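Erythromycin C-12 hydroxylase (Saccharopolyspora erythraea, PDB 2XFH) hydroxylates the macrolactone ring of erythromycin D at C-12 to give erythromycin C, working as a heme-dependent cytochrome P450 monooxygenase. Local coordinates at residues G85-I90 / A97-V102; P73-E78 / Q292-K297. The protein carries 1 engineered substitution. One frame throughout, in Å; residues are numbered along the deposited sequence.

Overall arrangement
Both contacts draw on the long loop between strand 69-70 and helix 94-103, and both touch the heme. Contact 1 is mostly buried: residues 85-90 lie on helix 94-103 through aliphatic side chains, with no hydrogen bond across, and R99 reaches one heme propionate. Contact 2 is partly buried and lies toward the surface: residues 73-78, earlier in the loop, lie over strand 290-295, and the meeting is a sparse mix of arginine, threonine and proline. From that strand R293 takes the other propionate. Contact 1 thus joins loop to helix within a short run of sequence, whereas contact 2 brings together segments more than 200 residues apart; their centres are about 18 Å apart.

Contact 1: G85-I90 / A97-V102; sequences GMIHEI and ALRKVV. With HEM (protoporphyrin IX containing Fe), chain B; CL6 (1-[(2-chlorophenyl)(diphenyl)methyl]-1H-imidazole), chain C.
I87 and L98 form the centre of a buried aliphatic contact between the loop preceding helix 94-103 and the helix itself, beside the heme of this cytochrome P450. Their side chains meet at a slant, I87 CG2 lying 3.6 Å from L98 CG. I90 adds its CD1 at 3.8 Å from L98 CD2, crossing L98 at about a right angle, so one leucine receives both isoleucines. With chi1 at 54°, I87 sets CG2 beside its backbone N, facing the helix, and sends CG1 to the heme, 3.5 Å from CGD of a propionate. G85 turns with positive phi (88°), where a side chain would strike the preceding carbonyl, and its CA packs on L98 CD2. The carbonyls of G85 and M86 are buried without a polar partner in the model.

R99 runs extended past I87 and gives NH1 to HEM O2D at 2.7 Å; the oxygen lies in the guanidinium plane, at its edge, and the N-H...O angle is 146°. NH1 is also hydrogen-bonded to F352 O. On the distal side H88, a substrate-binding residue, has one ring face under a phenyl of the azole inhibitor, H88 CE1 lying 3.3 Å from CL6 CAB. CL6 NAN ligates HEM FE, the iron, at 2.1 Å. Away from the heme, L98 also packs on R224 of strand 224-225 and on L226 of the adjoining loop, while I87 and I90 touch H95 at the start of helix 94-103.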
loop_
_atom_site.group_PDB
_atom_site.type_symbol
_atom_site.label_atom_id
_atom_site.label_comp_id
_atom_site.label_asym_id
_atom_site.label_seq_id
_atom_site.Cartn_x
_atom_site.Cartn_y
_atom_site.Cartn_z
ATOM N N GLY A 85 -10.556 9.712 -12.730
ATOM C CA GLY A 85 -10.859 9.403 -11.334
ATOM C C GLY A 85 -9.664 8.957 -10.530
ATOM O O GLY A 85 -9.785 8.720 -9.338
ATOM N N MET A 86 -8.505 8.853 -11.176
ATOM C CA MET A 86 -7.261 8.449 -10.501
ATOM C C MET A 86 -6.434 9.673 -10.219
ATOM O O MET A 86 -6.006 10.362 -11.140
ATOM C CB MET A 86 -6.440 7.508 -11.385
ATOM C CG MET A 86 -7.101 6.180 -11.667
ATOM S SD MET A 86 -7.708 5.397 -10.180
ATOM C CE MET A 86 -7.728 3.694 -10.738
ATOM N N ILE A 87 -6.199 9.945 -8.946
ATOM C CA ILE A 87 -5.479 11.137 -8.542
ATOM C C ILE A 87 -3.950 10.992 -8.577
ATOM O O ILE A 87 -3.233 11.997 -8.541
ATOM C CB ILE A 87 -5.930 11.610 -7.106
ATOM C CG1 ILE A 87 -5.788 10.471 -6.101
ATOM C CG2 ILE A 87 -7.394 12.164 -7.146
ATOM C CD1 ILE A 87 -6.453 10.746 -4.749
ATOM N N HIS A 88 -3.451 9.757 -8.616
ATOM C CA HIS A 88 -2.016 9.531 -8.464
ATOM C C HIS A 88 -1.243 9.773 -9.763
ATOM O O HIS A 88 -0.011 9.764 -9.752
ATOM C CB HIS A 88 -1.747 8.108 -7.965
ATOM C CG HIS A 88 -1.992 7.056 -9.000
ATOM N ND1 HIS A 88 -3.259 6.722 -9.434
ATOM C CD2 HIS A 88 -1.136 6.258 -9.685
ATOM C CE1 HIS A 88 -3.174 5.766 -10.343
ATOM N NE2 HIS A 88 -1.897 5.459 -10.506
ATOM N N GLU A 89 -1.979 9.985 -10.853
ATOM C CA GLU A 89 -1.413 10.187 -12.192
ATOM C C GLU A 89 -1.534 11.620 -12.663
ATOM O O GLU A 89 -1.273 11.925 -13.834
ATOM C CB GLU A 89 -2.180 9.347 -13.200
ATOM C CG GLU A 89 -1.626 7.987 -13.464
ATOM C CD GLU A 89 -2.413 7.308 -14.562
ATOM O OE1 GLU A 89 -3.671 7.357 -14.520
ATOM O OE2 GLU A 89 -1.763 6.754 -15.469
ATOM N N ILE A 90 -1.940 12.505 -11.766
ATOM C CA ILE A 90 -2.190 13.869 -12.173
ATOM C C ILE A 90 -1.463 14.861 -11.291
ATOM O O ILE A 90 -1.179 14.590 -10.123
ATOM C CB ILE A 90 -3.700 14.171 -12.325
ATOM C CG1 ILE A 90 -4.415 14.111 -10.991
ATOM C CG2 ILE A 90 -4.365 13.172 -13.333
ATOM C CD1 ILE A 90 -5.891 14.541 -11.076
ATOM N N ALA A 97 -7.754 19.701 -7.258
ATOM C CA ALA A 97 -9.183 19.851 -7.456
ATOM C C ALA A 97 -9.870 18.491 -7.295
ATOM O O ALA A 97 -10.849 18.389 -6.555
ATOM C CB ALA A 97 -9.493 20.507 -8.822
ATOM N N LEU A 98 -9.322 17.444 -7.933
ATOM C CA LEU A 98 -9.910 16.095 -7.840
ATOM C C LEU A 98 -9.784 15.433 -6.454
ATOM O O LEU A 98 -10.729 14.844 -5.957
ATOM C CB LEU A 98 -9.363 15.184 -8.946
ATOM C CG LEU A 98 -9.912 13.749 -9.111
ATOM C CD1 LEU A 98 -11.419 13.755 -9.303
ATOM C CD2 LEU A 98 -9.275 13.043 -10.288
ATOM N N ARG A 99 -8.618 15.523 -5.825
ATOM C CA ARG A 99 -8.482 15.011 -4.459
ATOM C C ARG A 99 -9.431 15.708 -3.459
ATOM O O ARG A 99 -9.915 15.093 -2.511
ATOM C CB ARG A 99 -7.019 15.072 -4.008
ATOM C CG ARG A 99 -6.789 14.639 -2.558
ATOM C CD ARG A 99 -5.320 14.290 -2.350
ATOM N NE ARG A 99 -5.045 14.007 -0.946
ATOM C CZ ARG A 99 -4.088 13.182 -0.512
ATOM N NH1 ARG A 99 -3.309 12.551 -1.377
ATOM N NH2 ARG A 99 -3.925 12.991 0.797
ATOM N N LYS A 100 -9.739 16.980 -3.700
ATOM C CA LYS A 100 -10.770 17.663 -2.929
ATOM C C LYS A 100 -12.159 17.009 -3.045
ATOM O O LYS A 100 -12.855 16.775 -2.038
ATOM C CB LYS A 100 -10.864 19.136 -3.332
ATOM C CG LYS A 100 -9.978 20.015 -2.498
ATOM C CD LYS A 100 -9.689 21.305 -3.243
ATOM C CE LYS A 100 -10.469 22.429 -2.658
ATOM N NZ LYS A 100 -10.018 22.632 -1.252
ATOM N N VAL A 101 -12.558 16.717 -4.272
ATOM C CA VAL A 101 -13.838 16.067 -4.544
ATOM C C VAL A 101 -13.934 14.681 -3.895
ATOM O O VAL A 101 -14.898 14.348 -3.205
ATOM C CB VAL A 101 -14.079 15.942 -6.062
ATOM C CG1 VAL A 101 -15.433 15.288 -6.335
ATOM C CG2 VAL A 101 -14.001 17.309 -6.712
ATOM N N VAL A 102 -12.916 13.853 -4.127
ATOM C CA VAL A 102 -12.899 12.500 -3.569
ATOM C C VAL A 102 -12.845 12.479 -2.020
ATOM O O VAL A 102 -13.517 11.657 -1.387
ATOM C CB VAL A 102 -11.767 11.654 -4.185
ATOM C CG1 VAL A 102 -11.882 11.641 -5.733
ATOM C CG2 VAL A 102 -10.403 12.182 -3.744
HETATM C CHA HEM B . -0.988 7.088 -2.612
HETATM C CHB HEM B . 1.368 3.827 0.044
HETATM C CHC HEM B . -2.723 2.181 1.959
HETATM C CHD HEM B . -5.091 4.868 -1.302
HETATM C C1A HEM B . 0.009 6.387 -1.997
HETATM C C2A HEM B . 1.417 6.627 -2.124
HETATM C C3A HEM B . 2.068 5.712 -1.412
HETATM C C4A HEM B . 1.077 4.873 -0.798
HETATM C CMA HEM B . 3.619 5.601 -1.218
HETATM C CAA HEM B . 2.040 7.776 -2.924
HETATM C CBA HEM B . 2.153 7.460 -4.402
HETATM C CGA HEM B . 2.825 8.596 -5.138
HETATM O O1A HEM B . 3.353 9.552 -4.517
HETATM O O2A HEM B . 2.922 8.529 -6.384
HETATM C C1B HEM B . 0.498 3.129 0.827
HETATM C C2B HEM B . 0.831 2.165 1.866
HETATM C C3B HEM B . -0.336 1.717 2.386
HETATM C C4B HEM B . -1.402 2.392 1.701
HETATM C CMB HEM B . 2.248 1.715 2.292
HETATM C CAB HEM B . -0.641 0.694 3.510
HETATM C CBB HEM B . 0.214 0.266 4.462
HETATM C C1C HEM B . -3.748 2.747 1.237
HETATM C C2C HEM B . -5.162 2.545 1.455
HETATM C C3C HEM B . -5.802 3.307 0.556
HETATM C C4C HEM B . -4.827 3.989 -0.262
HETATM C CMC HEM B . -5.788 1.664 2.550
HETATM C CAC HEM B . -7.310 3.398 0.441
HETATM C CBC HEM B . -7.838 4.544 -0.030
HETATM C C1D HEM B . -4.257 5.736 -1.951
HETATM C C2D HEM B . -4.640 6.717 -2.941
HETATM C C3D HEM B . -3.339 7.370 -3.370
HETATM C C4D HEM B . -2.310 6.748 -2.572
HETATM C CMD HEM B . -6.046 7.042 -3.501
HETATM C CAD HEM B . -3.129 8.506 -4.355
HETATM C CBD HEM B . -3.034 9.797 -3.501
HETATM C CGD HEM B . -2.760 10.967 -4.419
HETATM O O1D HEM B . -2.275 10.752 -5.576
HETATM O O2D HEM B . -3.029 12.133 -4.007
HETATM N NA HEM B . -0.179 5.301 -1.176
HETATM N NB HEM B . -0.854 3.250 0.746
HETATM N NC HEM B . -3.575 3.636 0.205
HETATM N ND HEM B . -2.887 5.802 -1.765
HETATM FE FE HEM B . -1.861 4.533 -0.463
HETATM CL CLAY CL6 C . -3.816 0.454 -5.423
HETATM C CAX CL6 C . -2.174 -0.083 -5.882
HETATM C CAV CL6 C . -2.058 -1.416 -6.284
HETATM C CAT CL6 C . -0.817 -1.927 -6.663
HETATM C CAS CL6 C . 0.314 -1.115 -6.614
HETATM C CAU CL6 C . 0.192 0.226 -6.214
HETATM C CAW CL6 C . -1.050 0.764 -5.842
HETATM C CAR CL6 C . -1.127 2.216 -5.389
HETATM C CAC CL6 C . -2.241 2.893 -6.160
HETATM C CAE CL6 C . -3.141 3.738 -5.536
HETATM C CAF CL6 C . -4.190 4.349 -6.229
HETATM C CAD CL6 C . -4.307 4.127 -7.594
HETATM C CAB CL6 C . -3.412 3.280 -8.238
HETATM C CAA CL6 C . -2.377 2.669 -7.541
HETATM N NAO CL6 C . -1.440 2.267 -3.911
HETATM C CAM CL6 C . -1.336 3.380 -3.212
HETATM N NAN CL6 C . -1.744 3.060 -1.960
HETATM C CAQ CL6 C . -2.081 1.752 -1.913
HETATM C CAP CL6 C . -1.908 1.238 -3.201
HETATM C CAL CL6 C . 0.217 2.905 -5.622
HETATM C CAK CL6 C . 1.298 2.632 -4.760
HETATM C CAI CL6 C . 2.531 3.257 -4.964
HETATM C CAG CL6 C . 2.704 4.141 -6.035
HETATM C CAH CL6 C . 1.639 4.422 -6.905
HETATM C CAJ CL6 C . 0.408 3.801 -6.690
#

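Contact 2: P73-E78 / Q292-K297; sequences PTRVIE and QRTTTK. With HEM (protoporphyrin IX containing Fe), chain B.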
loop_
_atom_site.group_PDB
_atom_site.type_symbol
_atom_site.label_atom_id
_atom_site.label_comp_id
_atom_site.label_asym_id
_atom_site.label_seq_id
_atom_site.Cartn_x
_atom_site.Cartn_y
_atom_site.Cartn_z
ATOM N N PRO A 73 2.735 9.598 -16.145
ATOM C CA PRO A 73 3.640 8.844 -17.004
ATOM C C PRO A 73 3.113 8.623 -18.426
ATOM O O PRO A 73 3.860 8.154 -19.276
ATOM C CB PRO A 73 3.790 7.508 -16.272
ATOM C CG PRO A 73 2.543 7.351 -15.478
ATOM C CD PRO A 73 1.833 8.699 -15.410
ATOM N N THR A 74 1.867 9.003 -18.693
ATOM C CA THR A 74 1.284 8.860 -20.037
ATOM C C THR A 74 1.668 9.985 -21.007
ATOM O O THR A 74 1.526 9.822 -22.228
ATOM C CB THR A 74 -0.253 8.772 -20.002
ATOM O OG1 THR A 74 -0.807 10.091 -19.895
ATOM C CG2 THR A 74 -0.710 7.896 -18.838
ATOM N N ARG A 75 2.140 11.110 -20.463
ATOM C CA ARG A 75 2.473 12.286 -21.256
ATOM C C ARG A 75 3.464 12.011 -22.395
ATOM O O ARG A 75 3.413 12.667 -23.428
ATOM C CB ARG A 75 2.978 13.411 -20.358
ATOM C CG ARG A 75 3.368 14.673 -21.112
ATOM C CD ARG A 75 3.986 15.712 -20.175
ATOM N NE ARG A 75 5.186 15.216 -19.494
ATOM C CZ ARG A 75 6.422 15.339 -19.968
ATOM N NH1 ARG A 75 6.624 15.942 -21.128
ATOM N NH2 ARG A 75 7.452 14.851 -19.293
ATOM N N VAL A 76 4.339 11.028 -22.205
ATOM C CA VAL A 76 5.364 10.684 -23.195
ATOM C C VAL A 76 5.037 9.404 -23.983
ATOM O O VAL A 76 5.835 8.962 -24.820
ATOM C CB VAL A 76 6.799 10.589 -22.557
ATOM C CG1 VAL A 76 7.191 11.904 -21.900
ATOM C CG2 VAL A 76 6.902 9.421 -21.575
ATOM N N ILE A 77 3.865 8.822 -23.715
ATOM C CA ILE A 77 3.341 7.700 -24.516
ATOM C C ILE A 77 2.111 8.140 -25.340
ATOM O O ILE A 77 1.079 8.523 -24.780
ATOM C CB ILE A 77 3.060 6.424 -23.663
ATOM C CG1 ILE A 77 4.284 6.060 -22.806
ATOM C CG2 ILE A 77 2.684 5.244 -24.573
ATOM C CD1 ILE A 77 4.056 4.918 -21.833
ATOM N N GLU A 78 2.340 8.150 -26.660
ATOM C CA GLU A 78 1.537 8.798 -27.731
ATOM C C GLU A 78 0.062 9.138 -27.491
ATOM O O GLU A 78 -0.300 10.313 -27.384
ATOM C CB GLU A 78 1.674 8.027 -29.065
ATOM C CG GLU A 78 2.429 6.674 -29.020
ATOM C CD GLU A 78 1.818 5.620 -28.083
ATOM O OE1 GLU A 78 0.750 5.871 -27.472
ATOM O OE2 GLU A 78 2.424 4.534 -27.954
ATOM N N GLN A 292 7.403 6.326 -8.865
ATOM C CA GLN A 292 7.962 6.818 -10.109
ATOM C C GLN A 292 7.484 8.229 -10.433
ATOM O O GLN A 292 6.397 8.629 -10.038
ATOM C CB GLN A 292 7.695 5.844 -11.272
ATOM C CG GLN A 292 8.651 4.625 -11.293
ATOM C CD GLN A 292 8.118 3.424 -10.518
ATOM O OE1 GLN A 292 7.330 2.638 -11.041
ATOM N NE2 GLN A 292 8.557 3.271 -9.278
ATOM N N ARG A 293 8.337 8.964 -11.135
ATOM C CA ARG A 293 8.053 10.331 -11.598
ATOM C C ARG A 293 8.621 10.401 -13.016
ATOM O O ARG A 293 9.406 9.527 -13.415
ATOM C CB ARG A 293 8.737 11.379 -10.702
ATOM C CG ARG A 293 8.223 11.387 -9.221
ATOM C CD ARG A 293 6.722 11.698 -9.199
ATOM N NE ARG A 293 6.159 11.935 -7.871
ATOM C CZ ARG A 293 5.423 11.065 -7.180
ATOM N NH1 ARG A 293 5.155 9.841 -7.644
ATOM N NH2 ARG A 293 4.951 11.427 -6.005
ATOM N N THR A 294 8.203 11.423 -13.767
ATOM C CA THR A 294 8.759 11.741 -15.085
ATOM C C THR A 294 9.251 13.186 -15.081
ATOM O O THR A 294 8.500 14.110 -14.667
ATOM C CB THR A 294 7.717 11.570 -16.185
ATOM O OG1 THR A 294 7.183 10.249 -16.091
ATOM C CG2 THR A 294 8.365 11.738 -17.584
ATOM N N THR A 295 10.493 13.394 -15.530
ATOM C CA THR A 295 11.010 14.756 -15.654
ATOM C C THR A 295 10.257 15.526 -16.758
ATOM O O THR A 295 9.937 14.983 -17.842
ATOM C CB THR A 295 12.525 14.809 -15.905
ATOM O OG1 THR A 295 12.807 14.273 -17.199
ATOM C CG2 THR A 295 13.288 13.981 -14.879
ATOM N N THR A 296 9.997 16.793 -16.490
ATOM C CA THR A 296 9.275 17.637 -17.460
ATOM C C THR A 296 10.237 18.547 -18.229
ATOM O O THR A 296 9.849 19.310 -19.103
ATOM C CB THR A 296 8.237 18.495 -16.752
ATOM O OG1 THR A 296 8.896 19.354 -15.813
ATOM C CG2 THR A 296 7.204 17.616 -16.019
ATOM N N LYS A 297 11.505 18.506 -17.831
ATOM C CA LYS A 297 12.499 19.421 -18.324
ATOM C C LYS A 297 13.871 18.880 -17.852
ATOM O O LYS A 297 13.933 18.061 -16.930
ATOM C CB LYS A 297 12.255 20.851 -17.789
ATOM C CG LYS A 297 12.349 21.002 -16.299
ATOM C CD LYS A 297 12.331 22.479 -15.855
ATOM C CE LYS A 297 12.741 22.560 -14.383
ATOM N NZ LYS A 297 12.868 23.978 -13.857
HETATM C CHA HEM B . -0.988 7.088 -2.612
HETATM C CHB HEM B . 1.368 3.827 0.044
HETATM C CHC HEM B . -2.723 2.181 1.959
HETATM C CHD HEM B . -5.091 4.868 -1.302
HETATM C C1A HEM B . 0.009 6.387 -1.997
HETATM C C2A HEM B . 1.417 6.627 -2.124
HETATM C C3A HEM B . 2.068 5.712 -1.412
HETATM C C4A HEM B . 1.077 4.873 -0.798
HETATM C CMA HEM B . 3.619 5.601 -1.218
HETATM C CAA HEM B . 2.040 7.776 -2.924
HETATM C CBA HEM B . 2.153 7.460 -4.402
HETATM C CGA HEM B . 2.825 8.596 -5.138
HETATM O O1A HEM B . 3.353 9.552 -4.517
HETATM O O2A HEM B . 2.922 8.529 -6.384
HETATM C C1B HEM B . 0.498 3.129 0.827
HETATM C C2B HEM B . 0.831 2.165 1.866
HETATM C C3B HEM B . -0.336 1.717 2.386
HETATM C C4B HEM B . -1.402 2.392 1.701
HETATM C CMB HEM B . 2.248 1.715 2.292
HETATM C CAB HEM B . -0.641 0.694 3.510
HETATM C CBB HEM B . 0.214 0.266 4.462
HETATM C C1C HEM B . -3.748 2.747 1.237
HETATM C C2C HEM B . -5.162 2.545 1.455
HETATM C C3C HEM B . -5.802 3.307 0.556
HETATM C C4C HEM B . -4.827 3.989 -0.262
HETATM C CMC HEM B . -5.788 1.664 2.550
HETATM C CAC HEM B . -7.310 3.398 0.441
HETATM C CBC HEM B . -7.838 4.544 -0.030
HETATM C C1D HEM B . -4.257 5.736 -1.951
HETATM C C2D HEM B . -4.640 6.717 -2.941
HETATM C C3D HEM B . -3.339 7.370 -3.370
HETATM C C4D HEM B . -2.310 6.748 -2.572
HETATM C CMD HEM B . -6.046 7.042 -3.501
HETATM C CAD HEM B . -3.129 8.506 -4.355
HETATM C CBD HEM B . -3.034 9.797 -3.501
HETATM C CGD HEM B . -2.760 10.967 -4.419
HETATM O O1D HEM B . -2.275 10.752 -5.576
HETATM O O2D HEM B . -3.029 12.133 -4.007
HETATM N NA HEM B . -0.179 5.301 -1.176
HETATM N NB HEM B . -0.854 3.250 0.746
HETATM N NC HEM B . -3.575 3.636 0.205
HETATM N ND HEM B . -2.887 5.802 -1.765
HETATM FE FE HEM B . -1.861 4.533 -0.463
#
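Residues 73-75 take up helix-like phi and psi but form no regular helix, and they pass over strand 290-295, the closest CA atoms being those of P73 and T294 at 6.2 Å. The strand belongs to the five-stranded mixed beta-sheet of the cytochrome P450 fold, between strands 69-70 and 311-315. T294 directs its side chain to the loop: with chi1 at -54°, CG2 lies anti to the backbone N and faces R75 NH2 at 3.7 Å, while OG1 comes within 3.9 Å of P73 CA.

R75 crosses T294 obliquely. Its chain is extended as far as CD and bends at chi3 (59°), carrying the guanidinium over the end of the strand, where NH2 is 2.9 Å from T295 O near the guanidinium plane. V76 CG1 lies over the rim of one face of the guanidinium, and its NH1 forms a salt bridge with D309 OD1.

R293 turns the other way, away from the loop and toward the heme. Two bonds grip the propionate: NH1 to HEM O2A at 2.9 Å and NH2 to HEM O1A at 2.9 Å, the latter nearly straight at 178°. This two-pronged pairing should help neutralise the carboxylate. NH1 also donates to Q292 O at 3.0 Å, a bond that meets the oxygen from above the carbonyl plane, not along a lone pair.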